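PDB 4ZWV: putative aminotransferase from Actinomadura melliaura, which probably transfers an amino group onto a sugar intermediate of indolocarbazole AT2433 aminopentose biosynthesis, using pyridoxal 5'-phosphate as cofactor. Local coordinates for residues A[323-328]-A[335-340]; A[50-55]-A[209-214]; A[59-64]-A[157-162]. All blocks are in the same frame, centred on the assembly; numbering follows the deposited sequence.

Interaction 1. Residues A[323-328]-A[335-340]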
ATOM      1  N   ARG A 323       7.567  -9.017  20.708  1.00 11.52           N
ATOM      2  CA  ARG A 323       8.817  -8.291  20.457  1.00 11.08           C
ATOM      3  C   ARG A 323       9.415  -8.763  19.123  1.00 10.56           C
ATOM      4  O   ARG A 323       9.559  -9.971  18.894  1.00 11.29           O
ATOM      5  CB  ARG A 323       9.812  -8.471  21.619  1.00 12.13           C
ATOM      6  CG  ARG A 323      10.158  -9.917  21.967  1.00 11.25           C
ATOM      7  CD  ARG A 323      11.067  -9.994  23.209  1.00 15.14           C
ATOM      8  NE  ARG A 323      12.430  -9.551  22.927  1.00 13.27           N
ATOM      9  CZ  ARG A 323      13.384  -9.489  23.850  1.00 13.05           C
ATOM     10  NH1 ARG A 323      13.108  -9.835  25.107  1.00 15.01           N
ATOM     11  NH2 ARG A 323      14.600  -9.077  23.523  1.00 14.00           N
ATOM     12  N   ASN A 324       9.733  -7.818  18.233  1.00 10.48           N
ATOM     13  CA  ASN A 324       9.965  -8.168  16.824  1.00 10.68           C
ATOM     14  C   ASN A 324      11.266  -8.943  16.621  1.00  9.68           C
ATOM     15  O   ASN A 324      11.422  -9.657  15.623  1.00 11.85           O
ATOM     16  CB  ASN A 324      10.014  -6.923  15.929  1.00 11.15           C
ATOM     17  CG  ASN A 324       8.706  -6.126  15.890  1.00 11.64           C
ATOM     18  OD1 ASN A 324       8.652  -5.102  15.215  1.00 11.17           O
ATOM     19  ND2 ASN A 324       7.676  -6.557  16.618  1.00 11.50           N
ATOM     20  N   ASP A 325      12.196  -8.793  17.562  1.00 11.65           N
ATOM     21  CA  ASP A 325      13.503  -9.436  17.440  1.00 10.70           C
ATOM     22  C   ASP A 325      13.431 -10.944  17.653  1.00 11.24           C
ATOM     23  O   ASP A 325      14.397 -11.649  17.373  1.00 13.76           O
ATOM     24  CB  ASP A 325      14.522  -8.798  18.419  1.00 10.46           C
ATOM     25  CG  ASP A 325      14.116  -8.917  19.891  1.00 11.91           C
ATOM     26  OD1 ASP A 325      12.910  -8.874  20.211  1.00 12.51           O
ATOM     27  OD2 ASP A 325      15.031  -9.036  20.744  1.00 15.69           O
ATOM     28  N   GLU A 326      12.283 -11.443  18.110  1.00 11.66           N
ATOM     29  CA  GLU A 326      12.101 -12.889  18.294  1.00 11.77           C
ATOM     30  C   GLU A 326      11.599 -13.615  17.032  1.00 11.81           C
ATOM     31  O   GLU A 326      11.579 -14.849  16.995  1.00 13.92           O
ATOM     32  CB  GLU A 326      11.136 -13.162  19.453  1.00 12.47           C
ATOM     33  CG  GLU A 326      11.774 -12.975  20.825  1.00 15.69           C
ATOM     34  CD  GLU A 326      10.863 -13.374  21.974  1.00 18.66           C
ATOM     35  OE1 GLU A 326       9.693 -13.728  21.738  1.00 18.10           O
ATOM     36  OE2 GLU A 326      11.322 -13.336  23.138  1.00 19.58           O
ATOM     37  N   HIS A 327      11.175 -12.866  16.019  1.00 11.50           N
ATOM     38  CA  HIS A 327      10.662 -13.498  14.802  1.00 11.16           C
ATOM     39  C   HIS A 327      11.760 -14.192  14.021  1.00 12.99           C
ATOM     40  O   HIS A 327      12.886 -13.680  13.912  1.00 13.15           O
ATOM     41  CB  HIS A 327       9.976 -12.458  13.926  1.00 11.32           C
ATOM     42  CG  HIS A 327       8.674 -11.973  14.480  1.00 10.38           C
ATOM     43  ND1 HIS A 327       7.674 -12.832  14.881  1.00 13.38           N
ATOM     44  CD2 HIS A 327       8.212 -10.720  14.706  1.00 10.01           C
ATOM     45  CE1 HIS A 327       6.645 -12.127  15.317  1.00 12.52           C
ATOM     46  NE2 HIS A 327       6.944 -10.844  15.220  1.00 12.46           N
ATOM     47  N   SER A 328      11.434 -15.347  13.451  1.00 11.82           N
ATOM     48  CA  SER A 328      12.476 -16.140  12.816  1.00 15.70           C
ATOM     49  C   SER A 328      13.026 -15.438  11.568  1.00 15.85           C
ATOM     50  O   SER A 328      14.178 -15.667  11.198  1.00 16.09           O
ATOM     51  CB  SER A 328      11.965 -17.552  12.499  1.00 17.75           C
ATOM     52  OG  SER A 328      10.887 -17.530  11.592  1.00 17.95           O
ATOM     53  N   THR A 335      20.367  -9.694  19.178  1.00 15.25           N
ATOM     54  CA  THR A 335      21.366  -9.093  20.040  1.00 14.79           C
ATOM     55  C   THR A 335      20.860  -9.135  21.476  1.00 14.87           C
ATOM     56  O   THR A 335      19.685  -9.407  21.719  1.00 19.18           O
ATOM     57  CB  THR A 335      21.670  -7.645  19.618  1.00 17.20           C
ATOM     58  OG1 THR A 335      22.847  -7.177  20.278  1.00 26.40           O
ATOM     59  CG2 THR A 335      20.520  -6.746  19.966  1.00 17.79           C
ATOM     60  N   SER A 336      21.744  -8.878  22.428  1.00 15.25           N
ATOM     61  CA  SER A 336      21.338  -8.914  23.829  1.00 18.86           C
ATOM     62  C   SER A 336      20.671  -7.604  24.229  1.00 14.62           C
ATOM     63  O   SER A 336      21.274  -6.547  24.119  1.00 17.28           O
ATOM     64  CB  SER A 336      22.533  -9.194  24.728  1.00 18.89           C
ATOM     65  OG  SER A 336      22.150  -9.116  26.093  1.00 24.11           O
ATOM     66  N   LEU A 337      19.430  -7.689  24.694  1.00 14.21           N
ATOM     67  CA  LEU A 337      18.682  -6.510  25.112  1.00 13.19           C
ATOM     68  C   LEU A 337      18.184  -6.715  26.538  1.00 12.96           C
ATOM     69  O   LEU A 337      17.017  -7.029  26.754  1.00 14.35           O
ATOM     70  CB  LEU A 337      17.507  -6.247  24.165  1.00 12.59           C
ATOM     71  CG  LEU A 337      17.871  -6.072  22.691  1.00 11.45           C
ATOM     72  CD1 LEU A 337      16.611  -5.999  21.827  1.00 13.33           C
ATOM     73  CD2 LEU A 337      18.721  -4.829  22.489  1.00 12.28           C
ATOM     74  N   PRO A 338      19.076  -6.541  27.520  1.00 14.61           N
ATOM     75  CA  PRO A 338      18.753  -6.872  28.909  1.00 14.37           C
ATOM     76  C   PRO A 338      17.652  -5.977  29.491  1.00 14.79           C
ATOM     77  O   PRO A 338      16.907  -6.439  30.359  1.00 16.69           O
ATOM     78  CB  PRO A 338      20.082  -6.661  29.642  1.00 18.44           C
ATOM     79  CG  PRO A 338      20.850  -5.726  28.784  1.00 17.14           C
ATOM     80  CD  PRO A 338      20.454  -6.051  27.366  1.00 14.05           C
ATOM     81  N   GLY A 339      17.547  -4.737  29.022  1.00 13.25           N
ATOM     82  CA  GLY A 339      16.485  -3.853  29.486  1.00 13.47           C
ATOM     83  C   GLY A 339      15.122  -4.414  29.116  1.00 13.13           C
ATOM     84  O   GLY A 339      14.242  -4.572  29.959  1.00 14.87           O
ATOM     85  N   LEU A 340      14.955  -4.735  27.840  1.00 12.29           N
ATOM     86  CA  LEU A 340      13.708  -5.335  27.384  1.00 12.07           C
ATOM     87  C   LEU A 340      13.464  -6.681  28.069  1.00 14.86           C
ATOM     88  O   LEU A 340      12.341  -6.977  28.477  1.00 14.69           O
ATOM     89  CB  LEU A 340      13.719  -5.494  25.863  1.00 11.88           C
ATOM     90  CG  LEU A 340      12.473  -6.113  25.227  1.00 12.62           C
ATOM     91  CD1 LEU A 340      11.214  -5.398  25.729  1.00 12.88           C
ATOM     92  CD2 LEU A 340      12.569  -6.043  23.705  1.00 14.26           C
TER
HETATM   93  O   HOH W   1      17.512  -9.815  24.590  1.00 24.86           O
HETATM   94  O   HOH W   2      17.482  -9.678  20.069  1.00 19.67           O

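Interaction 2. Residues A[50-55]-A[209-214]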
ATOM      1  N   ARG A  50       3.362  21.268   6.132  1.00 12.88           N
ATOM      2  CA  ARG A  50       3.964  20.288   5.234  1.00 11.93           C
ATOM      3  C   ARG A  50       3.492  18.884   5.576  1.00 13.08           C
ATOM      4  O   ARG A  50       4.241  18.102   6.174  1.00 14.37           O
ATOM      5  CB  ARG A  50       5.489  20.371   5.307  1.00 13.73           C
ATOM      6  CG  ARG A  50       6.038  21.737   4.902  1.00 14.46           C
ATOM      7  CD  ARG A  50       7.492  21.880   5.309  1.00 17.41           C
ATOM      8  NE  ARG A  50       7.619  21.866   6.760  1.00 25.17           N
ATOM      9  CZ  ARG A  50       7.479  22.942   7.526  1.00 29.14           C
ATOM     10  NH1 ARG A  50       7.229  24.121   6.970  1.00 29.53           N
ATOM     11  NH2 ARG A  50       7.596  22.839   8.842  1.00 30.01           N
ATOM     12  N   VAL A  51       2.246  18.568   5.228  1.00 12.01           N
ATOM     13  CA  VAL A  51       1.710  17.257   5.549  1.00 10.95           C
ATOM     14  C   VAL A  51       1.274  16.550   4.276  1.00 13.24           C
ATOM     15  O   VAL A  51       0.740  17.164   3.352  1.00 17.81           O
ATOM     16  CB  VAL A  51       0.529  17.329   6.552  1.00 13.68           C
ATOM     17  CG1 VAL A  51       0.961  18.042   7.837  1.00 17.51           C
ATOM     18  CG2 VAL A  51      -0.699  18.016   5.943  1.00 17.78           C
ATOM     19  N   VAL A  52       1.535  15.254   4.242  1.00  8.78           N
ATOM     20  CA  VAL A  52       1.315  14.450   3.049  1.00  9.60           C
ATOM     21  C   VAL A  52       0.493  13.230   3.430  1.00  9.42           C
ATOM     22  O   VAL A  52       0.978  12.351   4.137  1.00  8.71           O
ATOM     23  CB  VAL A  52       2.667  14.037   2.440  1.00  9.50           C
ATOM     24  CG1 VAL A  52       2.477  13.134   1.249  1.00 11.13           C
ATOM     25  CG2 VAL A  52       3.474  15.296   2.076  1.00 13.11           C
ATOM     26  N   SER A  53      -0.762  13.170   2.986  1.00  7.70           N
ATOM     27  CA  SER A  53      -1.565  11.981   3.268  1.00  8.11           C
ATOM     28  C   SER A  53      -1.047  10.783   2.479  1.00  8.28           C
ATOM     29  O   SER A  53      -0.571  10.912   1.340  1.00  8.31           O
ATOM     30  CB  SER A  53      -3.048  12.223   2.964  1.00  9.22           C
ATOM     31  OG  SER A  53      -3.253  12.554   1.596  1.00  9.16           O
ATOM     32  N   VAL A  54      -1.129   9.625   3.113  1.00  7.97           N
ATOM     33  CA  VAL A  54      -0.638   8.389   2.528  1.00  8.87           C
ATOM     34  C   VAL A  54      -1.612   7.243   2.807  1.00  7.45           C
ATOM     35  O   VAL A  54      -2.553   7.387   3.577  1.00  8.46           O
ATOM     36  CB  VAL A  54       0.775   8.037   3.066  1.00  7.90           C
ATOM     37  CG1 VAL A  54       1.807   9.011   2.527  1.00  9.41           C
ATOM     38  CG2 VAL A  54       0.800   8.005   4.585  1.00  8.55           C
ATOM     39  N   HIS A  55      -1.374   6.105   2.162  1.00  8.19           N
ATOM     40  CA  HIS A  55      -2.238   4.933   2.242  1.00  9.87           C
ATOM     41  C   HIS A  55      -2.404   4.365   3.653  1.00  7.61           C
ATOM     42  O   HIS A  55      -3.465   3.867   4.015  1.00 10.80           O
ATOM     43  CB  HIS A  55      -1.660   3.858   1.289  1.00 12.38           C
ATOM     44  CG  HIS A  55      -1.939   2.441   1.692  1.00 13.45           C
ATOM     45  ND1 HIS A  55      -0.941   1.588   2.120  1.00 22.68           N
ATOM     46  CD2 HIS A  55      -3.082   1.719   1.708  1.00 16.99           C
ATOM     47  CE1 HIS A  55      -1.462   0.404   2.389  1.00 25.64           C
ATOM     48  NE2 HIS A  55      -2.761   0.458   2.150  1.00 22.35           N
ATOM     49  N   GLU A 209       8.076  18.564  -1.072  0.63 11.78           N
ATOM     50  CA  GLU A 209       7.813  18.476  -2.504  0.63  9.62           C
ATOM     51  C   GLU A 209       8.150  17.085  -3.053  0.63 11.09           C
ATOM     52  O   GLU A 209       7.396  16.541  -3.872  0.63 10.26           O
ATOM     53  CB  GLU A 209       8.584  19.559  -3.260  0.63 13.49           C
ATOM     54  CG  GLU A 209       8.150  20.990  -2.927  0.63 15.89           C
ATOM     55  CD  GLU A 209       6.779  21.359  -3.476  0.63 23.96           C
ATOM     56  OE1 GLU A 209       6.260  20.645  -4.362  0.63 24.11           O
ATOM     57  OE2 GLU A 209       6.209  22.372  -3.016  0.63 28.58           O
ATOM     58  N   ARG A 210       9.253  16.493  -2.594  1.00  9.12           N
ATOM     59  CA  ARG A 210       9.613  15.140  -3.030  1.00  9.12           C
ATOM     60  C   ARG A 210       8.589  14.114  -2.556  1.00  9.56           C
ATOM     61  O   ARG A 210       8.229  13.191  -3.298  1.00 10.10           O
ATOM     62  CB  ARG A 210      11.006  14.753  -2.528  1.00 12.31           C
ATOM     63  CG  ARG A 210      12.117  15.594  -3.126  1.00 12.85           C
ATOM     64  CD  ARG A 210      13.455  15.248  -2.489  1.00 13.19           C
ATOM     65  NE  ARG A 210      13.801  13.855  -2.758  1.00 15.08           N
ATOM     66  CZ  ARG A 210      14.364  13.025  -1.884  1.00 16.63           C
ATOM     67  NH1 ARG A 210      14.672  13.436  -0.659  1.00 16.10           N
ATOM     68  NH2 ARG A 210      14.623  11.774  -2.245  1.00 15.89           N
ATOM     69  N   ALA A 211       8.090  14.284  -1.334  1.00  9.76           N
ATOM     70  CA  ALA A 211       7.100  13.363  -0.790  1.00  9.53           C
ATOM     71  C   ALA A 211       5.803  13.388  -1.580  1.00  8.56           C
ATOM     72  O   ALA A 211       5.202  12.346  -1.832  1.00  9.62           O
ATOM     73  CB  ALA A 211       6.808  13.691   0.684  1.00  8.38           C
HETATM   74  N   MSE A 212       5.374  14.584  -1.974  0.57  9.87           N
HETATM   75  CA  MSE A 212       4.141  14.731  -2.739  0.57 10.00           C
HETATM   76  C   MSE A 212       4.222  14.102  -4.118  0.57 10.07           C
HETATM   77  O   MSE A 212       3.210  13.665  -4.662  0.57 12.39           O
HETATM   78  CB  MSE A 212       3.772  16.198  -2.879  0.57 12.44           C
HETATM   79  CG  MSE A 212       3.269  16.794  -1.596  0.57 10.23           C
HETATM   80 SE   MSE A 212       2.562  18.562  -1.906  0.57 25.99          SE
HETATM   81  CE  MSE A 212       4.233  19.514  -2.041  0.57 13.34           C
ATOM     82  N   LEU A 213       5.419  14.078  -4.692  1.00 10.15           N
ATOM     83  CA  LEU A 213       5.625  13.390  -5.962  1.00  9.65           C
ATOM     84  C   LEU A 213       5.744  11.876  -5.777  1.00  8.41           C
ATOM     85  O   LEU A 213       5.069  11.094  -6.465  1.00  9.48           O
ATOM     86  CB  LEU A 213       6.879  13.927  -6.669  1.00 10.96           C
ATOM     87  CG  LEU A 213       6.748  15.296  -7.329  1.00 12.49           C
ATOM     88  CD1 LEU A 213       8.131  15.797  -7.710  1.00 14.72           C
ATOM     89  CD2 LEU A 213       5.852  15.205  -8.549  1.00 14.72           C
ATOM     90  N   ARG A 214       6.608  11.451  -4.860  1.00  8.47           N
ATOM     91  CA  ARG A 214       6.924  10.034  -4.762  1.00  8.39           C
ATOM     92  C   ARG A 214       5.802   9.202  -4.150  1.00  9.84           C
ATOM     93  O   ARG A 214       5.792   7.992  -4.319  1.00  9.42           O
ATOM     94  CB  ARG A 214       8.217   9.831  -3.973  1.00  9.88           C
ATOM     95  CG  ARG A 214       9.426  10.505  -4.637  1.00  8.74           C
ATOM     96  CD  ARG A 214      10.727  10.070  -3.977  1.00 11.07           C
ATOM     97  NE  ARG A 214      11.091   8.735  -4.431  1.00 13.40           N
ATOM     98  CZ  ARG A 214      12.235   8.120  -4.150  1.00 20.76           C
ATOM     99  NH1 ARG A 214      13.153   8.711  -3.399  1.00 21.18           N
ATOM    100  NH2 ARG A 214      12.460   6.900  -4.619  1.00 22.06           N
TER

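Interaction 3. Residues A[59-64]-A[157-162]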
ATOM      1  N   SER A  59       2.911   2.673   4.748  1.00  8.78           N
ATOM      2  CA  SER A  59       3.358   3.343   3.529  1.00 10.05           C
ATOM      3  C   SER A  59       4.068   4.666   3.839  1.00  7.82           C
ATOM      4  O   SER A  59       5.040   5.020   3.159  1.00  8.52           O
ATOM      5  CB  SER A  59       2.177   3.568   2.581  1.00 11.06           C
ATOM      6  OG  SER A  59       1.789   2.327   1.996  1.00 14.34           O
ATOM      7  N   GLY A  60       3.621   5.373   4.880  1.00  7.84           N
ATOM      8  CA  GLY A  60       4.297   6.587   5.289  1.00  8.38           C
ATOM      9  C   GLY A  60       5.738   6.329   5.715  1.00  7.69           C
ATOM     10  O   GLY A  60       6.652   7.082   5.353  1.00  9.00           O
ATOM     11  N   LEU A  61       5.940   5.250   6.465  1.00  8.49           N
ATOM     12  CA  LEU A  61       7.293   4.863   6.894  1.00  8.15           C
ATOM     13  C   LEU A  61       8.161   4.462   5.696  1.00  7.66           C
ATOM     14  O   LEU A  61       9.325   4.831   5.621  1.00  9.21           O
ATOM     15  CB  LEU A  61       7.229   3.709   7.898  1.00  8.81           C
ATOM     16  CG  LEU A  61       6.658   4.039   9.278  1.00 12.72           C
ATOM     17  CD1 LEU A  61       6.376   2.756  10.052  1.00 17.86           C
ATOM     18  CD2 LEU A  61       7.623   4.943  10.054  1.00 12.02           C
ATOM     19  N   CYS A  62       7.583   3.715   4.753  1.00  8.85           N
ATOM     20  CA  CYS A  62       8.318   3.316   3.555  1.00  8.13           C
ATOM     21  C   CYS A  62       8.744   4.532   2.751  1.00  7.40           C
ATOM     22  O   CYS A  62       9.894   4.632   2.306  1.00  8.77           O
ATOM     23  CB  CYS A  62       7.468   2.400   2.684  1.00  9.59           C
ATOM     24  SG  CYS A  62       7.147   0.779   3.444  1.00 12.18           S
ATOM     25  N   LEU A  63       7.821   5.470   2.583  1.00  7.92           N
ATOM     26  CA  LEU A  63       8.130   6.702   1.862  1.00  9.54           C
ATOM     27  C   LEU A  63       9.195   7.522   2.590  1.00  8.42           C
ATOM     28  O   LEU A  63      10.135   8.012   1.966  1.00  9.02           O
ATOM     29  CB  LEU A  63       6.856   7.525   1.661  1.00  9.40           C
ATOM     30  CG  LEU A  63       6.991   8.906   1.023  1.00  9.02           C
ATOM     31  CD1 LEU A  63       7.737   8.823  -0.304  1.00 10.18           C
ATOM     32  CD2 LEU A  63       5.609   9.479   0.801  1.00 11.07           C
ATOM     33  N   ALA A  64       9.072   7.652   3.911  1.00  9.07           N
ATOM     34  CA  ALA A  64      10.077   8.406   4.672  1.00  7.28           C
ATOM     35  C   ALA A  64      11.484   7.828   4.477  1.00  7.55           C
ATOM     36  O   ALA A  64      12.448   8.576   4.269  1.00  9.82           O
ATOM     37  CB  ALA A  64       9.704   8.433   6.156  1.00  9.24           C
ATOM     38  N   ALA A 157      19.278  10.696  10.044  1.00 12.02           N
ATOM     39  CA  ALA A 157      17.912  11.173  10.093  1.00 13.58           C
ATOM     40  C   ALA A 157      17.120  10.432  11.144  1.00 12.30           C
ATOM     41  O   ALA A 157      17.361   9.253  11.389  1.00 12.83           O
ATOM     42  CB  ALA A 157      17.250  11.013   8.744  1.00 18.03           C
ATOM     43  N   VAL A 158      16.172  11.131  11.754  1.00 10.09           N
ATOM     44  CA  VAL A 158      15.204  10.505  12.645  1.00 10.48           C
ATOM     45  C   VAL A 158      13.844  10.490  11.967  1.00 10.08           C
ATOM     46  O   VAL A 158      13.405  11.505  11.418  1.00 11.99           O
ATOM     47  CB  VAL A 158      15.089  11.257  13.988  1.00 10.53           C
ATOM     48  CG1 VAL A 158      13.882  10.748  14.789  1.00 11.53           C
ATOM     49  CG2 VAL A 158      16.354  11.087  14.783  1.00 11.86           C
ATOM     50  N   ILE A 159      13.190   9.333  11.995  1.00  8.03           N
ATOM     51  CA  ILE A 159      11.797   9.226  11.598  1.00  8.58           C
ATOM     52  C   ILE A 159      11.008   8.848  12.847  1.00 11.39           C
ATOM     53  O   ILE A 159      11.342   7.869  13.514  1.00  9.75           O
ATOM     54  CB  ILE A 159      11.585   8.173  10.509  1.00  9.34           C
ATOM     55  CG1 ILE A 159      12.349   8.563   9.239  1.00 10.77           C
ATOM     56  CG2 ILE A 159      10.087   8.016  10.229  1.00 10.57           C
ATOM     57  CD1 ILE A 159      12.570   7.371   8.291  1.00 11.03           C
ATOM     58  N   GLU A 160       9.995   9.642  13.182  1.00  9.03           N
ATOM     59  CA  GLU A 160       9.155   9.370  14.343  1.00  8.80           C
ATOM     60  C   GLU A 160       7.917   8.586  13.948  1.00 10.74           C
ATOM     61  O   GLU A 160       7.112   9.057  13.136  1.00  9.43           O
ATOM     62  CB  GLU A 160       8.713  10.671  15.024  1.00  8.47           C
ATOM     63  CG  GLU A 160       9.845  11.513  15.606  1.00  9.15           C
ATOM     64  CD  GLU A 160       9.333  12.827  16.175  1.00 13.11           C
ATOM     65  OE1 GLU A 160       8.236  12.835  16.784  1.00 11.65           O
ATOM     66  OE2 GLU A 160      10.008  13.857  15.997  1.00 12.01           O
ATOM     67  N   ASP A 161       7.769   7.397  14.525  1.00  8.55           N
ATOM     68  CA  ASP A 161       6.572   6.582  14.314  1.00  8.74           C
ATOM     69  C   ASP A 161       5.554   7.023  15.353  1.00  9.29           C
ATOM     70  O   ASP A 161       5.681   6.712  16.542  1.00  9.93           O
ATOM     71  CB  ASP A 161       6.902   5.087  14.418  1.00  8.99           C
ATOM     72  CG  ASP A 161       5.694   4.191  14.202  1.00 14.56           C
ATOM     73  OD1 ASP A 161       4.551   4.673  14.267  1.00 14.04           O
ATOM     74  OD2 ASP A 161       5.889   2.985  13.960  1.00 14.24           O
ATOM     75  N   CYS A 162       4.546   7.754  14.880  1.00  9.29           N
ATOM     76  CA  CYS A 162       3.533   8.356  15.736  1.00  9.03           C
ATOM     77  C   CYS A 162       2.206   7.626  15.639  1.00  7.50           C
ATOM     78  O   CYS A 162       1.170   8.207  15.950  1.00  9.71           O
ATOM     79  CB  CYS A 162       3.317   9.824  15.353  1.00 10.01           C
ATOM     80  SG  CYS A 162       4.804  10.858  15.417  1.00 10.54           S
TER

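Interaction 1. Residues A[323-328]-A[335-340]
L340 sets its CD2 methyl over one face of the R323 guanidinium, above the middle of the flat group, with CD2 3.5 Å from R323 CZ. The edge of the same group, in its plane, belongs to D325, whose carboxylate is held side-on by two nitrogens, one to each oxygen. R323 NE donates almost straight to D325 OD1 (2.8 Å, 174°), while R323 NH2 reaches D325 OD2 at 2.8 Å with a more bent N-H (157°). Both oxygens accept through their syn lone pairs, a two-point grip that limits rotation of both groups. L337 comes in obliquely, its CD1 3.6 Å from D325 OD2 and 4.0 Å from R323 NH2. The bend at chi3 (-73°) brings the NE/NH2 edge of R323 round to D325. Two waters complete the join: one accepts from R323 NH2 and from L337 N (2.9 Å to the latter), the other donates to D325 OD2 at 2.6 Å and accepts from T335 N. Shortening R323 to an alanine would probably leave the D325 carboxylate without these two N-H donors and L340 CD2 without the flat surface it covers. The charges extend further, since R323 NH1 also pairs with D341 and D325 OD2 with R334, so both charges of the pair have second partners, beside the side chains of L337 and L340. The contact closes a short loop back onto the start of helix 338-344, with L337 at the N-cap position. D102 accepts from the backbone nitrogens of G339 and L340 in the first turn of that helix, and D325 and L337 both rest on W100 of strand 97-100, an outermost strand of the seven-stranded sheet.

Interaction 2. Residues A[50-55]-A[209-214]
V52 points one methyl, CG2, at A211 and M212, joining strand 51-54 to helix 205-214 in the large domain of a fold type I pyridoxal phosphate enzyme, whose core is a seven-stranded mixed sheet. The first shell is small and wholly apolar: V52 CG2 lies 4.0 Å from A211 CB and 4.0 Å from M212 CG. A211 offers only a methyl, consistent with the close approach of the backbones; the nearest CA pair is V52 and M212, 6.4 Å apart. V52 reaches both partners because its CG2 stands beside the backbone N, anti to the carbonyl carbon, while CG1 takes the place anti to N (chi1 177°). M212 is a selenomethionine modelled in two conformers. In the conformer described here its CG does the touching, and the side chain sits at the partly exposed margin, whereas V52 and A211 are buried. Within the helix R214 N bonds to R210 O at 2.8 Å, holding the turn that carries A211 and M212. On the strand side, V52 pairs through its backbone with L200 of the antiparallel strand 198-201, and A211 also touches L200, so the helix packs on both strands. The neighbouring V51 points away from helix 205-214, packing on A43 and L46 of helix 33-46, and this end strand is therefore covered by helices on its two faces. R210 ties the helix to its surroundings through a salt bridge from NE to E234 and a hydrogen bond from NH1 to L67 O. The other methyl of V52, CG1, lies 4.2 Å from the backbone oxygen A211 O.

Interaction 3. Residues A[59-64]-A[157-162]
This is a buried helix-on-sheet contact in the core of the fold type I domain, where L61 and A64 of helix 57-66 lie on I159 and D161 of the central strand 157-161. Helix and strand run antiparallel, at 176°, with their axes 9.9 Å apart at closest approach. I159 touches both helix residues: its CD1 presses on A64 CB at 3.7 Å, and its CG2 meets L61 CD2 at 3.9 Å. With CG2 anti to the backbone N and CG1 beside it (chi1 -62°), the CG1-CD1 arm of the isoleucine runs to A64, while CG2 reaches L61 and also borders A64 CB. L61 leans over toward the strand from the side, its two methyls parted between I159 and D161. V183 of the neighbouring strand 181-185 also touches L61, and backbone bonds from I159 run to strand 123-129 on the other side, so the helix covers the middle of the sheet. The same helix starts with G57 and T58, which bind pyridoxal 5'-phosphate in this protein. D161 meets L61 at about a right angle; its OD2, hydrogen-bonded to T87 OG1, lies 3.9 Å from L61 CD1.

Interactions 2 and 3 adjoin, their centres 12 Å apart, because strand 51-54 leads directly into helix 57-66: V54 CG2 packs on G60 CA at 3.8 Å and R214 CB on L63 CD1 at 3.8 Å. Helix 57-66 thus sits beside helix 205-214 on the same sheet. G57 and T58, in the first turn of helix 57-66, are seen to bind pyridoxal 5'-phosphate; the side chain of L61 comes within about 5 Å of G57, that of V52 about 11 Å. No cofactor is bound in this chain. Interaction 1 stands apart from the site, its centre 22 Å from that of interaction 3 and 33 Å from that of interaction 2, near the far edge of the sheet.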